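Local coordinates for ORF48 (Lactococcus phage TP901-1, PDB 3UH8), which is a structural protein of the phage baseplate, the organelle of host adhesion, and has an immunoglobulin-fold N-terminal domain, at residues I6-S9 with P13-N16; E46-F51 with I109-T114; G77-V82 with A96-R101. All coordinates share one frame; numbering follows the deposited sequence.

Contact 1 of 3, residues I6-S9 with P13-N16; sequences ITLS and PNNN
The end of a strand, I6-S9, runs past the irregular loop P13-N16, and the closest backbone approach is between L8 and N14, with their CA atoms 6.1 Å apart. The contact depends on the side chain of N14, whose amide holds the backbone of S9 at two points. S9 N donates to N14 OD1 over 2.7 Å. This bond is nearly straight, at 175°, and meets a lone pair of OD1 in the carbonyl plane. N14 ND2 in turn donates to S9 O over 3.1 Å, again on an in-plane lone pair, with S9 O tilted 17° from the amide plane. The side chain thus takes both backbone polar groups of S9, as a neighbouring strand might. This ties the loop to strand 2-9 of the immunoglobulin-like fold, which pairs in parallel with strand 30-38. ND2 also bonds to R115 O, so the buried amide reaches strand 112-122 as well. L8 crosses N14 at about a right angle, and its CD2 lies 3.6 Å from N14 CG. The hydroxyl of S9 points elsewhere. With OG anti to the backbone N (chi1 -178°), it bonds to E12 N and T11 OG1 in the intervening loop.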
ATOM      1  N   ILE A   6       1.985  -0.095   9.478  1.00 26.22           N
ATOM      2  CA  ILE A   6       3.360  -0.334   9.025  1.00 26.17           C
ATOM      3  C   ILE A   6       3.990   0.956   8.480  1.00 30.98           C
ATOM      4  O   ILE A   6       3.274   1.844   8.014  1.00 30.21           O
ATOM      5  CB  ILE A   6       3.478  -1.503   7.994  1.00 29.04           C
ATOM      6  CG1 ILE A   6       2.581  -1.291   6.748  1.00 29.38           C
ATOM      7  CG2 ILE A   6       3.274  -2.880   8.648  1.00 29.42           C
ATOM      8  CD1 ILE A   6       3.013  -2.068   5.526  1.00 36.46           C
ATOM      9  N   THR A   7       5.329   1.044   8.530  1.00 28.41           N
ATOM     10  CA  THR A   7       6.091   2.181   8.012  1.00 28.57           C
ATOM     11  C   THR A   7       6.822   1.716   6.746  1.00 33.31           C
ATOM     12  O   THR A   7       7.625   0.783   6.813  1.00 32.65           O
ATOM     13  CB  THR A   7       7.044   2.737   9.087  1.00 37.64           C
ATOM     14  OG1 THR A   7       6.337   2.894  10.319  1.00 38.32           O
ATOM     15  CG2 THR A   7       7.674   4.061   8.681  1.00 35.79           C
ATOM     16  N   LEU A   8       6.528   2.350   5.599  1.00 30.42           N
ATOM     17  CA  LEU A   8       7.139   1.983   4.322  1.00 30.61           C
ATOM     18  C   LEU A   8       8.105   3.026   3.794  1.00 35.36           C
ATOM     19  O   LEU A   8       7.787   4.216   3.778  1.00 34.68           O
ATOM     20  CB  LEU A   8       6.075   1.632   3.267  1.00 30.70           C
ATOM     21  CG  LEU A   8       5.179   0.439   3.595  1.00 35.45           C
ATOM     22  CD1 LEU A   8       3.999   0.381   2.673  1.00 35.38           C
ATOM     23  CD2 LEU A   8       5.953  -0.871   3.564  1.00 37.46           C
ATOM     24  N   SER A   9       9.282   2.565   3.341  1.00 32.71           N
ATOM     25  CA  SER A   9      10.350   3.404   2.809  1.00 33.01           C
ATOM     26  C   SER A   9      10.433   3.388   1.279  1.00 37.81           C
ATOM     27  O   SER A   9      10.071   2.395   0.642  1.00 36.95           O
ATOM     28  CB  SER A   9      11.691   3.011   3.419  1.00 36.56           C
ATOM     29  OG  SER A   9      12.737   3.849   2.956  1.00 45.39           O
ATOM     30  N   PRO A  13      14.940  -1.012   2.084  1.00 43.63           N
ATOM     31  CA  PRO A  13      14.109  -2.206   1.902  1.00 43.31           C
ATOM     32  C   PRO A  13      12.976  -2.262   2.903  1.00 46.53           C
ATOM     33  O   PRO A  13      13.113  -1.744   4.030  1.00 46.18           O
ATOM     34  CB  PRO A  13      15.093  -3.324   2.179  1.00 45.17           C
ATOM     35  CG  PRO A  13      16.077  -2.685   3.118  1.00 49.60           C
ATOM     36  CD  PRO A  13      16.267  -1.296   2.673  1.00 45.24           C
ATOM     37  N   ASN A  14      11.817  -2.855   2.539  1.00 42.52           N
ATOM     38  CA  ASN A  14      10.677  -2.943   3.442  1.00 42.16           C
ATOM     39  C   ASN A  14      10.478  -4.347   4.033  1.00 45.79           C
ATOM     40  O   ASN A  14       9.377  -4.684   4.435  1.00 45.37           O
ATOM     41  CB  ASN A  14       9.429  -2.358   2.814  1.00 41.80           C
ATOM     42  CG  ASN A  14       9.477  -0.862   2.634  1.00 59.71           C
ATOM     43  OD1 ASN A  14       9.805  -0.097   3.548  1.00 52.15           O
ATOM     44  ND2 ASN A  14       9.160  -0.419   1.428  1.00 52.10           N
ATOM     45  N   ASN A  15      11.581  -5.125   4.182  1.00 41.94           N
ATOM     46  CA  ASN A  15      11.560  -6.487   4.745  1.00 41.47           C
ATOM     47  C   ASN A  15      11.537  -6.565   6.292  1.00 44.25           C
ATOM     48  O   ASN A  15      11.311  -7.649   6.836  1.00 43.83           O
ATOM     49  CB  ASN A  15      12.739  -7.299   4.193  1.00 42.77           C
ATOM     50  CG  ASN A  15      14.095  -6.717   4.517  1.00 68.60           C
ATOM     51  OD1 ASN A  15      14.392  -5.563   4.205  1.00 62.84           O
ATOM     52  ND2 ASN A  15      14.942  -7.497   5.169  1.00 61.47           N
ATOM     53  N   ASN A  16      11.786  -5.441   6.990  1.00 40.22           N
ATOM     54  CA  ASN A  16      11.831  -5.392   8.456  1.00 39.63           C
ATOM     55  C   ASN A  16      10.519  -4.951   9.123  1.00 42.21           C
ATOM     56  O   ASN A  16      10.414  -5.002  10.351  1.00 41.93           O
ATOM     57  CB  ASN A  16      12.998  -4.517   8.918  1.00 41.51           C
TER

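Contact 2 of 3, residues E46-F51 with I109-T114; sequences EGLQPF and IEQFST
The F112 ring meets L48 at its edge. L48 CD1 lies near the ring plane, 3.7 Å from F112 CE2, and not over a face. Outside the two segments, the same ring stacks with F100 and makes a cation-pi contact with K43.

L48 carries the contact from its own side. Both methyls press on the start of the Q111 side chain from one side. CD1 and CD2 of L48 each lie 3.8 Å from Q111 CB, and CD2 is also 3.9 Å from Q111 CG. The leucine and glutamine side chains cross at about a right angle. Q111 meets the leucine with the aliphatic part of its chain, which is bent at chi2 (36°). F112 has CG between its backbone N and carbonyl carbon (chi1 84°), and this sets the CE2 edge beside the leucine. No hydrogen bond joins the two segments. The contact is apolar and small, and it lies near the surface, with Q111 exposed and L48 and F112 partly so.

The chain turns a corner at Q111, between strand 108-110 and strand 112-122. This corner carries the chain from one strand to another on a different sheet or face of the immunoglobulin-like fold, and L48 covers it near the surface. L48 sits in the loop just before strand 49-54 and packs against Q111 and F112 at this corner. Strand 92-103 lies between the two sides. It pairs antiparallel with 49-54, with 108-110 and with 112-122. Its K102 touches both L48 and Q111, and Q49 and Q111 make backbone bonds to R101 and F100 of the same strand.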
ATOM      1  N   GLU A  46       2.120  15.654  -1.364  1.00 36.45           N
ATOM      2  CA  GLU A  46       1.138  16.705  -1.654  1.00 36.23           C
ATOM      3  C   GLU A  46       1.019  16.880  -3.157  1.00 39.38           C
ATOM      4  O   GLU A  46       2.031  17.000  -3.856  1.00 39.05           O
ATOM      5  CB  GLU A  46       1.546  18.042  -1.004  1.00 37.84           C
ATOM      6  CG  GLU A  46       1.850  17.937   0.480  1.00 49.09           C
ATOM      7  CD  GLU A  46       1.890  19.225   1.284  1.00 69.94           C
ATOM      8  OE1 GLU A  46       1.829  20.325   0.687  1.00 63.34           O
ATOM      9  OE2 GLU A  46       2.015  19.125   2.525  1.00 64.43           O
ATOM     10  N   GLY A  47      -0.217  16.844  -3.637  1.00 35.53           N
ATOM     11  CA  GLY A  47      -0.527  16.947  -5.055  1.00 35.22           C
ATOM     12  C   GLY A  47      -0.406  15.624  -5.787  1.00 38.55           C
ATOM     13  O   GLY A  47      -0.568  15.583  -7.009  1.00 38.30           O
ATOM     14  N   LEU A  48      -0.115  14.533  -5.047  1.00 34.42           N
ATOM     15  CA  LEU A  48       0.014  13.185  -5.601  1.00 33.78           C
ATOM     16  C   LEU A  48      -1.018  12.240  -5.005  1.00 36.54           C
ATOM     17  O   LEU A  48      -1.369  12.352  -3.825  1.00 36.63           O
ATOM     18  CB  LEU A  48       1.436  12.610  -5.429  1.00 33.66           C
ATOM     19  CG  LEU A  48       2.602  13.361  -6.093  1.00 37.98           C
ATOM     20  CD1 LEU A  48       3.927  12.754  -5.699  1.00 38.13           C
ATOM     21  CD2 LEU A  48       2.483  13.363  -7.605  1.00 40.00           C
ATOM     22  N   GLN A  49      -1.496  11.304  -5.833  1.00 31.62           N
ATOM     23  CA  GLN A  49      -2.494  10.301  -5.483  1.00 30.55           C
ATOM     24  C   GLN A  49      -1.831   8.931  -5.272  1.00 32.80           C
ATOM     25  O   GLN A  49      -1.165   8.437  -6.186  1.00 32.18           O
ATOM     26  CB  GLN A  49      -3.574  10.249  -6.582  1.00 31.77           C
ATOM     27  CG  GLN A  49      -4.569   9.088  -6.509  1.00 42.37           C
ATOM     28  CD  GLN A  49      -5.503   9.164  -5.336  1.00 56.82           C
ATOM     29  OE1 GLN A  49      -5.965  10.241  -4.943  1.00 50.71           O
ATOM     30  NE2 GLN A  49      -5.808   8.013  -4.759  1.00 47.45           N
ATOM     31  N   PRO A  50      -1.990   8.304  -4.082  1.00 28.39           N
ATOM     32  CA  PRO A  50      -1.381   6.981  -3.873  1.00 27.64           C
ATOM     33  C   PRO A  50      -2.173   5.852  -4.526  1.00 30.66           C
ATOM     34  O   PRO A  50      -3.403   5.890  -4.568  1.00 29.93           O
ATOM     35  CB  PRO A  50      -1.329   6.835  -2.350  1.00 29.40           C
ATOM     36  CG  PRO A  50      -2.311   7.807  -1.815  1.00 34.10           C
ATOM     37  CD  PRO A  50      -2.744   8.751  -2.893  1.00 29.76           C
ATOM     38  N   PHE A  51      -1.453   4.851  -5.042  1.00 26.92           N
ATOM     39  CA  PHE A  51      -2.038   3.690  -5.702  1.00 26.46           C
ATOM     40  C   PHE A  51      -1.505   2.397  -5.116  1.00 30.05           C
ATOM     41  O   PHE A  51      -0.297   2.260  -4.915  1.00 29.65           O
ATOM     42  CB  PHE A  51      -1.772   3.735  -7.215  1.00 28.11           C
ATOM     43  CG  PHE A  51      -2.705   4.637  -7.986  1.00 29.54           C
ATOM     44  CD1 PHE A  51      -3.862   4.132  -8.564  1.00 32.36           C
ATOM     45  CD2 PHE A  51      -2.429   5.988  -8.133  1.00 31.72           C
ATOM     46  CE1 PHE A  51      -4.727   4.969  -9.277  1.00 33.37           C
ATOM     47  CE2 PHE A  51      -3.286   6.820  -8.858  1.00 34.42           C
ATOM     48  CZ  PHE A  51      -4.436   6.307  -9.414  1.00 32.37           C
ATOM     49  N   ILE A 109       0.389   9.632 -13.986  1.00 46.64           N
ATOM     50  CA  ILE A 109       1.834   9.512 -14.184  1.00 46.01           C
ATOM     51  C   ILE A 109       2.560   9.447 -12.849  1.00 48.50           C
ATOM     52  O   ILE A 109       2.457  10.378 -12.049  1.00 48.14           O
ATOM     53  CB  ILE A 109       2.378  10.630 -15.101  1.00 49.18           C
ATOM     54  N   GLU A 110       3.289   8.341 -12.606  1.00 43.68           N
ATOM     55  CA  GLU A 110       4.033   8.112 -11.370  1.00 42.98           C
ATOM     56  C   GLU A 110       5.219   9.055 -11.205  1.00 46.19           C
ATOM     57  O   GLU A 110       6.115   9.083 -12.052  1.00 45.80           O
ATOM     58  CB  GLU A 110       4.485   6.647 -11.250  1.00 44.25           C
ATOM     59  CG  GLU A 110       5.217   6.363  -9.950  1.00 53.94           C
ATOM     60  CD  GLU A 110       6.129   5.159  -9.986  1.00 72.41           C
ATOM     61  OE1 GLU A 110       7.273   5.297 -10.476  1.00 68.83           O
ATOM     62  OE2 GLU A 110       5.706   4.082  -9.508  1.00 64.00           O
ATOM     63  N   GLN A 111       5.228   9.800 -10.090  1.00 42.55           N
ATOM     64  CA  GLN A 111       6.302  10.722  -9.732  1.00 42.04           C
ATOM     65  C   GLN A 111       7.368   9.998  -8.918  1.00 44.94           C
ATOM     66  O   GLN A 111       8.552  10.315  -9.043  1.00 44.72           O
ATOM     67  CB  GLN A 111       5.737  11.941  -8.985  1.00 43.42           C
ATOM     68  CG  GLN A 111       5.697  13.245  -9.804  1.00 60.96           C
ATOM     69  CD  GLN A 111       5.380  13.098 -11.282  1.00 82.78           C
ATOM     70  OE1 GLN A 111       6.193  13.443 -12.147  1.00 78.57           O
ATOM     71  NE2 GLN A 111       4.197  12.590 -11.613  1.00 76.02           N
ATOM     72  N   PHE A 112       6.943   9.005  -8.108  1.00 40.60           N
ATOM     73  CA  PHE A 112       7.778   8.141  -7.267  1.00 39.89           C
ATOM     74  C   PHE A 112       6.930   7.012  -6.658  1.00 42.79           C
ATOM     75  O   PHE A 112       5.697   7.069  -6.697  1.00 42.47           O
ATOM     76  CB  PHE A 112       8.511   8.942  -6.163  1.00 41.60           C
ATOM     77  CG  PHE A 112       7.715   9.206  -4.908  1.00 43.03           C
ATOM     78  CD1 PHE A 112       7.948   8.471  -3.750  1.00 46.09           C
ATOM     79  CD2 PHE A 112       6.732  10.185  -4.881  1.00 45.11           C
ATOM     80  CE1 PHE A 112       7.203   8.709  -2.592  1.00 46.90           C
ATOM     81  CE2 PHE A 112       5.997  10.429  -3.718  1.00 47.89           C
ATOM     82  CZ  PHE A 112       6.232   9.682  -2.585  1.00 46.01           C
ATOM     83  N   SER A 113       7.593   6.010  -6.060  1.00 38.25           N
ATOM     84  CA  SER A 113       6.921   4.875  -5.430  1.00 37.54           C
ATOM     85  C   SER A 113       7.685   4.348  -4.227  1.00 39.61           C
ATOM     86  O   SER A 113       8.865   4.664  -4.054  1.00 39.03           O
ATOM     87  CB  SER A 113       6.715   3.750  -6.442  1.00 41.00           C
ATOM     88  OG  SER A 113       7.934   3.360  -7.056  1.00 49.41           O
ATOM     89  N   THR A 114       7.007   3.540  -3.397  1.00 35.10           N
ATOM     90  CA  THR A 114       7.627   2.884  -2.249  1.00 34.37           C
ATOM     91  C   THR A 114       8.304   1.624  -2.779  1.00 37.40           C
ATOM     92  O   THR A 114       8.051   1.198  -3.911  1.00 36.86           O
ATOM     93  CB  THR A 114       6.580   2.473  -1.177  1.00 41.06           C
ATOM     94  OG1 THR A 114       5.738   1.433  -1.687  1.00 38.82           O
ATOM     95  CG2 THR A 114       5.754   3.639  -0.652  1.00 39.84           C
TER

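Contact 3 of 3, residues G77-V82 with A96-R101; sequences GTLKYV and AYFSFR
The methyl CD1 of L79 sits on one face of the F98 ring, although their strands are not paired with each other. L79 CD1 lies 3.9 Å from the F98 ring centroid, 25° off the normal, in a CH-pi contact, and stands 3.5 Å above the plane, shifted toward the rim at CE1 and CZ. L79 has CG between its backbone N and carbonyl carbon (chi1 64°), and both methyls thereby reach the opposing strand. CD2 also lies against the F98 ring, 4.0 Å from F98 CD1, and reaches F100 at CZ, 4.1 Å away. Strands 78-82 and 96-101 come within 11.2 Å between axes, at 121° between their directions. That spacing is consistent with strands facing each other across the two layers of an immunoglobulin-like sandwich, with these side chains in its interior. Y81 adds its CB at the edge of the F98 ring, 4.1 Å from CE1. The rest of the tyrosine turns away, and its hydroxyl bonds to E67 and S84. S99, between F98 and F100, points to the other side, and its OG accepts a straight bond from R101 NE. V69 touches both F98 and Y81, while F72, A34 and I36 also touch L79.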
ATOM      1  N   GLY A  77       2.391  12.182   5.528  1.00 28.56           N
ATOM      2  CA  GLY A  77       2.895  11.005   4.836  1.00 28.13           C
ATOM      3  C   GLY A  77       2.210   9.707   5.205  1.00 30.89           C
ATOM      4  O   GLY A  77       2.863   8.661   5.243  1.00 30.81           O
ATOM      5  N   THR A  78       0.891   9.757   5.478  1.00 25.72           N
ATOM      6  CA  THR A  78       0.123   8.563   5.840  1.00 24.77           C
ATOM      7  C   THR A  78      -0.971   8.235   4.841  1.00 27.25           C
ATOM      8  O   THR A  78      -1.485   9.124   4.160  1.00 26.83           O
ATOM      9  CB  THR A  78      -0.439   8.638   7.267  1.00 32.26           C
ATOM     10  OG1 THR A  78      -1.376   9.709   7.366  1.00 30.16           O
ATOM     11  CG2 THR A  78       0.638   8.757   8.325  1.00 31.35           C
ATOM     12  N   LEU A  79      -1.330   6.948   4.767  1.00 22.70           N
ATOM     13  CA  LEU A  79      -2.398   6.450   3.905  1.00 21.99           C
ATOM     14  C   LEU A  79      -3.135   5.278   4.547  1.00 25.14           C
ATOM     15  O   LEU A  79      -2.559   4.548   5.360  1.00 24.92           O
ATOM     16  CB  LEU A  79      -1.895   6.102   2.482  1.00 21.84           C
ATOM     17  CG  LEU A  79      -0.864   4.972   2.309  1.00 26.45           C
ATOM     18  CD1 LEU A  79      -1.541   3.615   2.200  1.00 28.40           C
ATOM     19  CD2 LEU A  79      -0.043   5.194   1.065  1.00 26.54           C
ATOM     20  N   LYS A  80      -4.395   5.086   4.152  1.00 20.46           N
ATOM     21  CA  LYS A  80      -5.228   3.990   4.618  1.00 19.80           C
ATOM     22  C   LYS A  80      -5.804   3.281   3.395  1.00 22.14           C
ATOM     23  O   LYS A  80      -6.607   3.867   2.667  1.00 21.76           O
ATOM     24  CB  LYS A  80      -6.335   4.504   5.559  1.00 22.30           C
ATOM     25  CG  LYS A  80      -7.214   3.406   6.148  1.00 34.52           C
ATOM     26  CD  LYS A  80      -8.312   3.985   7.017  1.00 41.22           C
ATOM     27  CE  LYS A  80      -9.251   2.917   7.511  1.00 50.70           C
ATOM     28  NZ  LYS A  80     -10.241   3.463   8.473  1.00 60.08           N
ATOM     29  N   TYR A  81      -5.355   2.041   3.145  1.00 17.02           N
ATOM     30  CA  TYR A  81      -5.845   1.241   2.024  1.00 16.02           C
ATOM     31  C   TYR A  81      -6.741   0.114   2.540  1.00 18.39           C
ATOM     32  O   TYR A  81      -6.292  -0.687   3.353  1.00 17.13           O
ATOM     33  CB  TYR A  81      -4.683   0.687   1.154  1.00 16.87           C
ATOM     34  CG  TYR A  81      -5.112  -0.450   0.247  1.00 18.24           C
ATOM     35  CD1 TYR A  81      -5.886  -0.216  -0.884  1.00 19.99           C
ATOM     36  CD2 TYR A  81      -4.801  -1.771   0.564  1.00 18.94           C
ATOM     37  CE1 TYR A  81      -6.330  -1.264  -1.688  1.00 20.41           C
ATOM     38  CE2 TYR A  81      -5.236  -2.828  -0.236  1.00 19.69           C
ATOM     39  CZ  TYR A  81      -6.010  -2.570  -1.354  1.00 26.57           C
ATOM     40  OH  TYR A  81      -6.436  -3.611  -2.139  1.00 26.07           O
ATOM     41  N   VAL A  82      -7.983   0.040   2.039  1.00 15.47           N
ATOM     42  CA  VAL A  82      -8.933  -1.015   2.414  1.00 15.56           C
ATOM     43  C   VAL A  82      -8.695  -2.205   1.483  1.00 19.67           C
ATOM     44  O   VAL A  82      -8.820  -2.057   0.264  1.00 18.87           O
ATOM     45  CB  VAL A  82     -10.409  -0.521   2.406  1.00 19.69           C
ATOM     46  CG1 VAL A  82     -11.383  -1.660   2.724  1.00 19.56           C
ATOM     47  CG2 VAL A  82     -10.608   0.637   3.382  1.00 19.51           C
ATOM     48  N   ALA A  96       3.401  -6.455  -2.620  1.00 24.68           N
ATOM     49  CA  ALA A  96       2.800  -5.224  -3.145  1.00 24.44           C
ATOM     50  C   ALA A  96       3.667  -3.988  -2.894  1.00 28.02           C
ATOM     51  O   ALA A  96       4.659  -4.070  -2.169  1.00 27.39           O
ATOM     52  CB  ALA A  96       1.412  -5.025  -2.545  1.00 25.16           C
ATOM     53  N   TYR A  97       3.289  -2.846  -3.505  1.00 24.47           N
ATOM     54  CA  TYR A  97       3.965  -1.555  -3.357  1.00 24.05           C
ATOM     55  C   TYR A  97       2.999  -0.383  -3.600  1.00 27.50           C
ATOM     56  O   TYR A  97       1.968  -0.560  -4.249  1.00 26.75           O
ATOM     57  CB  TYR A  97       5.224  -1.467  -4.255  1.00 24.98           C
ATOM     58  CG  TYR A  97       4.957  -1.191  -5.720  1.00 26.26           C
ATOM     59  CD1 TYR A  97       5.020   0.104  -6.229  1.00 28.05           C
ATOM     60  CD2 TYR A  97       4.694  -2.230  -6.611  1.00 26.88           C
ATOM     61  CE1 TYR A  97       4.791   0.364  -7.578  1.00 28.51           C
ATOM     62  CE2 TYR A  97       4.483  -1.983  -7.968  1.00 27.74           C
ATOM     63  CZ  TYR A  97       4.522  -0.682  -8.444  1.00 35.20           C
ATOM     64  OH  TYR A  97       4.300  -0.407  -9.767  1.00 36.09           O
ATOM     65  N   PHE A  98       3.347   0.812  -3.091  1.00 24.23           N
ATOM     66  CA  PHE A  98       2.544   2.017  -3.282  1.00 23.92           C
ATOM     67  C   PHE A  98       3.201   2.962  -4.274  1.00 28.53           C
ATOM     68  O   PHE A  98       4.370   3.305  -4.112  1.00 28.05           O
ATOM     69  CB  PHE A  98       2.246   2.724  -1.951  1.00 25.50           C
ATOM     70  CG  PHE A  98       1.280   1.972  -1.069  1.00 26.64           C
ATOM     71  CD1 PHE A  98      -0.088   2.002  -1.324  1.00 29.39           C
ATOM     72  CD2 PHE A  98       1.733   1.222   0.003  1.00 28.49           C
ATOM     73  CE1 PHE A  98      -0.979   1.283  -0.523  1.00 30.32           C
ATOM     74  CE2 PHE A  98       0.840   0.513   0.813  1.00 31.22           C
ATOM     75  CZ  PHE A  98      -0.511   0.548   0.543  1.00 29.30           C
ATOM     76  N   SER A  99       2.449   3.360  -5.309  1.00 26.18           N
ATOM     77  CA  SER A  99       2.887   4.271  -6.364  1.00 26.56           C
ATOM     78  C   SER A  99       2.128   5.594  -6.235  1.00 31.88           C
ATOM     79  O   SER A  99       0.905   5.589  -6.088  1.00 31.67           O
ATOM     80  CB  SER A  99       2.654   3.639  -7.732  1.00 30.03           C
ATOM     81  OG  SER A  99       2.862   4.558  -8.791  1.00 37.88           O
ATOM     82  N   PHE A 100       2.858   6.720  -6.270  1.00 29.31           N
ATOM     83  CA  PHE A 100       2.293   8.063  -6.121  1.00 29.36           C
ATOM     84  C   PHE A 100       2.281   8.753  -7.468  1.00 35.39           C
ATOM     85  O   PHE A 100       3.329   8.891  -8.104  1.00 35.11           O
ATOM     86  CB  PHE A 100       3.050   8.854  -5.041  1.00 30.89           C
ATOM     87  CG  PHE A 100       3.037   8.163  -3.693  1.00 32.20           C
ATOM     88  CD1 PHE A 100       3.964   7.170  -3.392  1.00 34.89           C
ATOM     89  CD2 PHE A 100       2.070   8.472  -2.744  1.00 34.00           C
ATOM     90  CE1 PHE A 100       3.931   6.511  -2.162  1.00 35.63           C
ATOM     91  CE2 PHE A 100       2.045   7.817  -1.509  1.00 36.72           C
ATOM     92  CZ  PHE A 100       2.969   6.833  -1.233  1.00 34.89           C
ATOM     93  N   ARG A 101       1.071   9.103  -7.945  1.00 33.66           N
ATOM     94  CA  ARG A 101       0.865   9.636  -9.291  1.00 34.18           C
ATOM     95  C   ARG A 101       0.096  10.951  -9.383  1.00 41.21           C
ATOM     96  O   ARG A 101      -0.704  11.280  -8.506  1.00 40.64           O
ATOM     97  CB  ARG A 101       0.183   8.566 -10.180  1.00 32.92           C
ATOM     98  CG  ARG A 101       0.686   7.146  -9.926  1.00 39.35           C
ATOM     99  CD  ARG A 101       0.094   6.079 -10.814  1.00 43.34           C
ATOM    100  NE  ARG A 101       0.713   4.790 -10.510  1.00 44.48           N
ATOM    101  CZ  ARG A 101       0.353   3.627 -11.043  1.00 53.13           C
ATOM    102  NH1 ARG A 101      -0.641   3.573 -11.921  1.00 38.28           N
ATOM    103  NH2 ARG A 101       0.980   2.510 -10.699  1.00 37.85           N
TER

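Contact 3 is the core of the set, near the chain centre and wholly apolar across its segments. Contact 1 is also buried but lies farther out, and rests chiefly on two hydrogen bonds. Contact 2 is a surface contact of methyls, an aliphatic chain and a ring edge. Contacts 2 and 3 have centres about 8 Å apart. Strand 92-103, one side of contact 3, is also the sheet neighbour of both sides of contact 2: F51 N and S99 O, and T114 N and F98 O, are probable hydrogen bonds. Contact 1 joins the core through L8 CD1, which packs 3.6 Å from F98 CD2. Contact 3 is nested within the loop closed by contact 2.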